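Arginyl-tRNA synthetase, putative (Plasmodium falciparum, PDB 5JLD) probably catalyses the ATP-dependent attachment of L-arginine to tRNA(Arg), with release of AMP and diphosphate. Local coordinates at residues N130-V136 / L339-I345; K374-V378 / L530-L534. One frame throughout, in Å; residues are numbered along the deposited sequence.

Contact 1 (N130-V136 / L339-I345)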
loop_
_atom_site.group_PDB
_atom_site.type_symbol
_atom_site.label_atom_id
_atom_site.label_comp_id
_atom_site.label_asym_id
_atom_site.label_seq_id
_atom_site.Cartn_x
_atom_site.Cartn_y
_atom_site.Cartn_z
ATOM N N ASN A 130 6.652 10.265 13.791
ATOM C CA ASN A 130 7.969 9.996 13.226
ATOM C C ASN A 130 7.899 8.865 12.194
ATOM O O ASN A 130 7.357 7.802 12.474
ATOM C CB ASN A 130 8.952 9.655 14.355
ATOM C CG ASN A 130 10.409 9.617 13.900
ATOM O OD1 ASN A 130 10.715 9.393 12.728
ATOM N ND2 ASN A 130 11.319 9.828 14.844
ATOM N N TYR A 131 8.441 9.091 11.003
ATOM C CA TYR A 131 8.528 8.020 10.010
ATOM C C TYR A 131 9.973 7.830 9.573
ATOM O O TYR A 131 10.232 7.494 8.424
ATOM C CB TYR A 131 7.645 8.309 8.789
ATOM C CG TYR A 131 6.158 8.136 9.055
ATOM C CD1 TYR A 131 5.577 6.875 9.042
ATOM C CD2 TYR A 131 5.336 9.239 9.315
ATOM C CE1 TYR A 131 4.226 6.705 9.281
ATOM C CE2 TYR A 131 3.968 9.077 9.564
ATOM C CZ TYR A 131 3.420 7.808 9.529
ATOM O OH TYR A 131 2.076 7.609 9.783
ATOM N N GLY A 132 10.906 8.052 10.497
ATOM C CA GLY A 132 12.323 7.915 10.216
ATOM C C GLY A 132 12.635 6.580 9.572
ATOM O O GLY A 132 13.203 6.522 8.484
ATOM N N ASN A 133 12.252 5.500 10.239
ATOM C CA ASN A 133 12.500 4.176 9.690
ATOM C C ASN A 133 11.210 3.392 9.631
ATOM O O ASN A 133 10.568 3.172 10.654
ATOM C CB ASN A 133 13.528 3.398 10.520
ATOM C CG ASN A 133 14.863 4.101 10.635
ATOM O OD1 ASN A 133 15.536 4.368 9.636
ATOM N ND2 ASN A 133 15.287 4.348 11.873
ATOM N N VAL A 134 10.849 2.942 8.440
ATOM C CA VAL A 134 9.644 2.141 8.278
ATOM C C VAL A 134 10.003 0.739 7.817
ATOM O O VAL A 134 10.837 0.566 6.920
ATOM C CB VAL A 134 8.671 2.790 7.237
ATOM C CG1 VAL A 134 7.516 1.844 6.921
ATOM C CG2 VAL A 134 8.150 4.154 7.739
ATOM N N LEU A 135 9.373 -0.261 8.417
ATOM C CA LEU A 135 9.567 -1.634 7.983
ATOM C C LEU A 135 8.239 -2.233 7.556
ATOM O O LEU A 135 7.267 -2.149 8.291
ATOM C CB LEU A 135 10.199 -2.481 9.100
ATOM C CG LEU A 135 10.550 -3.928 8.740
ATOM C CD1 LEU A 135 11.792 -4.404 9.527
ATOM C CD2 LEU A 135 9.371 -4.874 8.980
ATOM N N VAL A 136 8.229 -2.879 6.390
ATOM C CA VAL A 136 7.044 -3.567 5.894
ATOM C C VAL A 136 7.330 -5.071 5.799
ATOM O O VAL A 136 8.242 -5.520 5.094
ATOM C CB VAL A 136 6.588 -3.005 4.518
ATOM C CG1 VAL A 136 5.297 -3.700 4.037
ATOM C CG2 VAL A 136 6.390 -1.475 4.589
ATOM N N LEU A 339 16.901 -2.107 14.575
ATOM C CA LEU A 339 16.672 -1.346 13.347
ATOM C C LEU A 339 16.088 0.032 13.655
ATOM O O LEU A 339 15.949 0.858 12.761
ATOM C CB LEU A 339 15.739 -2.107 12.407
ATOM C CG LEU A 339 16.276 -3.423 11.844
ATOM C CD1 LEU A 339 15.293 -3.970 10.814
ATOM C CD2 LEU A 339 17.673 -3.226 11.227
ATOM N N ASN A 340 15.741 0.269 14.916
ATOM C CA ASN A 340 15.186 1.554 15.338
ATOM C C ASN A 340 13.956 1.970 14.536
ATOM O O ASN A 340 13.789 3.141 14.189
ATOM C CB ASN A 340 16.274 2.641 15.271
ATOM C CG ASN A 340 17.411 2.382 16.275
ATOM O OD1 ASN A 340 17.205 2.509 17.479
ATOM N ND2 ASN A 340 18.600 2.001 15.780
ATOM N N CYS A 341 13.087 1.005 14.261
ATOM C CA CYS A 341 11.884 1.257 13.472
ATOM C C CYS A 341 10.916 2.202 14.176
ATOM O O CYS A 341 10.656 2.079 15.377
ATOM C CB CYS A 341 11.177 -0.057 13.143
ATOM S SG CYS A 341 11.987 -1.015 11.830
ATOM N N ASN A 342 10.381 3.145 13.412
ATOM C CA ASN A 342 9.370 4.074 13.915
ATOM C C ASN A 342 7.975 3.640 13.487
ATOM O O ASN A 342 6.970 4.001 14.101
ATOM C CB ASN A 342 9.684 5.475 13.437
ATOM C CG ASN A 342 11.076 5.907 13.845
ATOM O OD1 ASN A 342 11.966 6.064 13.004
ATOM N ND2 ASN A 342 11.280 6.073 15.148
ATOM N N CYS A 343 7.926 2.810 12.455
ATOM C CA CYS A 343 6.671 2.253 12.012
ATOM C C CYS A 343 6.900 0.830 11.494
ATOM O O CYS A 343 7.805 0.582 10.705
ATOM C CB CYS A 343 6.042 3.154 10.937
ATOM S SG CYS A 343 4.518 2.538 10.205
ATOM N N VAL A 344 6.093 -0.107 11.972
ATOM C CA VAL A 344 6.180 -1.488 11.505
ATOM C C VAL A 344 4.833 -1.985 11.045
ATOM O O VAL A 344 3.851 -2.022 11.805
ATOM C CB VAL A 344 6.707 -2.461 12.583
ATOM C CG1 VAL A 344 6.907 -3.846 11.974
ATOM C CG2 VAL A 344 8.004 -1.952 13.184
ATOM N N ILE A 345 4.813 -2.413 9.798
ATOM C CA ILE A 345 3.584 -2.771 9.157
ATOM C C ILE A 345 3.616 -4.241 8.803
ATOM O O ILE A 345 4.506 -4.676 8.109
ATOM C CB ILE A 345 3.370 -1.902 7.890
ATOM C CG1 ILE A 345 3.165 -0.435 8.284
ATOM C CG2 ILE A 345 2.230 -2.439 7.068
ATOM C CD1 ILE A 345 3.388 0.558 7.105
#

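Contact 2 (K374-V378 / L530-L534)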
loop_
_atom_site.group_PDB
_atom_site.type_symbol
_atom_site.label_atom_id
_atom_site.label_comp_id
_atom_site.label_asym_id
_atom_site.label_seq_id
_atom_site.Cartn_x
_atom_site.Cartn_y
_atom_site.Cartn_z
ATOM N N LYS A 374 4.596 3.282 15.594
ATOM C CA LYS A 374 3.305 2.939 15.008
ATOM C C LYS A 374 3.297 1.499 14.505
ATOM O O LYS A 374 4.000 1.150 13.540
ATOM C CB LYS A 374 2.975 3.904 13.858
ATOM C CG LYS A 374 1.485 4.021 13.538
ATOM C CD LYS A 374 1.265 4.937 12.329
ATOM C CE LYS A 374 -0.186 5.380 12.182
ATOM N NZ LYS A 374 -0.311 6.503 11.210
ATOM N N LEU A 375 2.497 0.665 15.156
ATOM C CA LEU A 375 2.438 -0.735 14.818
ATOM C C LEU A 375 1.127 -1.011 14.110
ATOM O O LEU A 375 0.046 -0.805 14.670
ATOM C CB LEU A 375 2.571 -1.609 16.080
ATOM C CG LEU A 375 3.804 -1.386 16.961
ATOM C CD1 LEU A 375 3.692 -2.196 18.265
ATOM C CD2 LEU A 375 5.115 -1.699 16.213
ATOM N N MET A 376 1.218 -1.501 12.882
ATOM C CA MET A 376 0.034 -1.607 12.067
ATOM C C MET A 376 -0.130 -3.008 11.537
ATOM O O MET A 376 0.812 -3.628 11.045
ATOM C CB MET A 376 0.083 -0.618 10.899
ATOM C CG MET A 376 0.640 0.763 11.231
ATOM S SD MET A 376 0.425 1.969 9.883
ATOM C CE MET A 376 -1.339 2.255 10.002
ATOM N N HIS A 377 -1.342 -3.512 11.644
ATOM C CA HIS A 377 -1.694 -4.715 10.942
ATOM C C HIS A 377 -2.503 -4.338 9.709
ATOM O O HIS A 377 -3.508 -3.651 9.829
ATOM C CB HIS A 377 -2.485 -5.651 11.839
ATOM C CG HIS A 377 -2.849 -6.937 11.170
ATOM N ND1 HIS A 377 -4.091 -7.157 10.614
ATOM C CD2 HIS A 377 -2.131 -8.059 10.946
ATOM C CE1 HIS A 377 -4.125 -8.366 10.089
ATOM N NE2 HIS A 377 -2.951 -8.941 10.279
ATOM N N VAL A 378 -2.050 -4.783 8.540
ATOM C CA VAL A 378 -2.748 -4.597 7.272
ATOM C C VAL A 378 -3.276 -5.951 6.789
ATOM O O VAL A 378 -2.535 -6.758 6.200
ATOM C CB VAL A 378 -1.823 -3.983 6.183
ATOM C CG1 VAL A 378 -2.537 -3.909 4.848
ATOM C CG2 VAL A 378 -1.300 -2.602 6.599
ATOM N N LEU A 530 -1.367 6.850 5.089
ATOM C CA LEU A 530 -0.529 6.777 6.286
ATOM C C LEU A 530 -1.360 6.419 7.524
ATOM O O LEU A 530 -0.867 5.787 8.461
ATOM C CB LEU A 530 0.192 8.109 6.511
ATOM C CG LEU A 530 1.277 8.522 5.520
ATOM C CD1 LEU A 530 1.943 9.800 6.026
ATOM C CD2 LEU A 530 2.310 7.409 5.284
ATOM N N LYS A 531 -2.629 6.818 7.506
ATOM C CA LYS A 531 -3.526 6.606 8.635
ATOM C C LYS A 531 -4.171 5.215 8.649
ATOM O O LYS A 531 -4.331 4.622 9.705
ATOM C CB LYS A 531 -4.621 7.683 8.642
ATOM C CG LYS A 531 -4.072 9.090 8.894
ATOM C CD LYS A 531 -5.136 10.161 8.757
ATOM C CE LYS A 531 -6.152 10.081 9.884
ATOM N NZ LYS A 531 -7.103 11.231 9.852
ATOM N N ASN A 532 -4.558 4.697 7.491
ATOM C CA ASN A 532 -5.327 3.449 7.488
ATOM C C ASN A 532 -4.816 2.378 6.515
ATOM O O ASN A 532 -5.358 1.277 6.470
ATOM C CB ASN A 532 -6.826 3.753 7.208
ATOM C CG ASN A 532 -7.063 4.505 5.892
ATOM O OD1 ASN A 532 -6.326 4.351 4.914
ATOM N ND2 ASN A 532 -8.116 5.320 5.869
ATOM N N MET A 533 -3.799 2.716 5.723
ATOM C CA MET A 533 -3.206 1.769 4.769
ATOM C C MET A 533 -4.198 1.177 3.782
ATOM O O MET A 533 -4.001 0.065 3.313
ATOM C CB MET A 533 -2.511 0.620 5.519
ATOM C CG MET A 533 -1.215 1.031 6.208
ATOM S SD MET A 533 0.021 1.605 5.040
ATOM C CE MET A 533 0.741 2.908 6.038
ATOM N N LEU A 534 -5.257 1.911 3.441
ATOM C CA LEU A 534 -6.186 1.412 2.434
ATOM C C LEU A 534 -5.764 1.911 1.048
ATOM O O LEU A 534 -6.164 3.005 0.613
ATOM C CB LEU A 534 -7.626 1.825 2.764
ATOM C CG LEU A 534 -8.097 1.390 4.157
ATOM C CD1 LEU A 534 -9.436 2.044 4.538
ATOM C CD2 LEU A 534 -8.189 -0.127 4.247
#

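Contact 1 (N130-V136 / L339-I345)
Val134, Leu135 and Val136 pair in parallel with Cys343, Val344 and Ile345, their short strand axes 4.8 Å apart and 10° from parallel. These are neighbouring strands in the Rossmann-type sheet of the class I synthetase catalytic domain. Leu135 serves the ladder through both its N-H and its C=O, its N donating to Cys343 O (2.9 Å) and its O accepting from Ile345 N. At the strand entrance Asn133 O is gripped twice, by Asn342 N (2.8 Å) and Cys343 N (3.2 Å), both in its carbonyl plane.

Three asparagine side chains extend this mesh. With CG anti to its carbonyl carbon (chi1 -56°), Asn342 stacks its amide on that of Asn130, the planes 15° apart. Its OD1 accepts from Asn133 N on a lone pair (2.8 Å), while ND2 is bound by Asp370. Asn130 OD1 closes an Asx turn onto Gly132 N. Asn133 ND2 reaches Asn340 O from above the carbonyl plane (3.0 Å), and its OD1 pairs with Asn171 of the next strand.

On the face packed by helix 326-337, Leu135 spreads over its neighbours: CB lies on Cys341 SG (3.6 Å), CD1 meets Leu339 CD1, and CD2 runs alongside Val344 CG1. On the opposite face, Val134 CG2 sits in plane at the edge of the Tyr131 ring and 4.0 Å from Cys343 CB.

Contact 2 (K374-V378 / L530-L534)
Lys374, Met376 and Val378 project from one face of strand 374-380 toward the C-terminal turn of helix 522-532 and Met533. The contact joins an outer strand of the catalytic-domain sheet to a helix of the DALR anticodon-binding domain, so it is an interdomain interface.

The three side chains meet their partners in different ways. Lys374 is stretched out, with CG anti to its backbone N (chi1 -157°) and the chain extended beyond it, and this carries NZ to Leu530 O at 2.9 Å. The ammonium approaches from above the carbonyl plane, 43° out of it, rather than along a lone pair. The same NZ also bonds Tyr131 OH and makes a long, weak ion pair with Glu129.

Met376 bends at its thioether (chi3 73°), which brings CE against the C-terminal end of the helix, 3.8 Å from Lys531 O and 3.9 Å from Leu530 O. Its chain crosses that of Met533 at about a right angle, and SD lies 4.0 Å from Met533 CE. Val378 also crosses Met533 at about a right angle, but nearer the backbone: its CG2 packs on Met533 CB at 3.6 Å and on CG close by.

Met533 departs from helical phi/psi, with positive phi. Around it, Asn532 OD1 accepts from Leu534 N in an Asx turn that spans Met533, and Arg457 binds Asn532 O. Ile345 of strand 343-349 and Ile161 and Phe165 of helix 149-167 pack against Met533.

The interface thus combines thioether and methyl packing with one charged anchor. A lysine at a carbonyl in the last turn of the helix probably gains from the partial negative charge there, whereas any electrostatic gain for the Met376 methyl near Leu530 O and Lys531 O is at most weak.

From the N terminus the chain first reaches contact 1 at strand 133-137. About two hundred residues later, after many helices and several strands, among them 171-176 and 271-272 on its other side, it returns as strand 343-349, and contact 1 closes that loop. Strand 374-380 follows and is added alongside by backbone bonds from Lys374 N to Asn342 O and from Met376 N to Val344 O. Contact 2 opens there and closes at 530-534, so the two loops run in series, neither enclosing nor crossing the other. Ile345 and Val378 touch through their CG2 atoms, linking the contacts within the sheet, and Met533, which touches both, brings in the DALR domain, with centres about 12 Å apart.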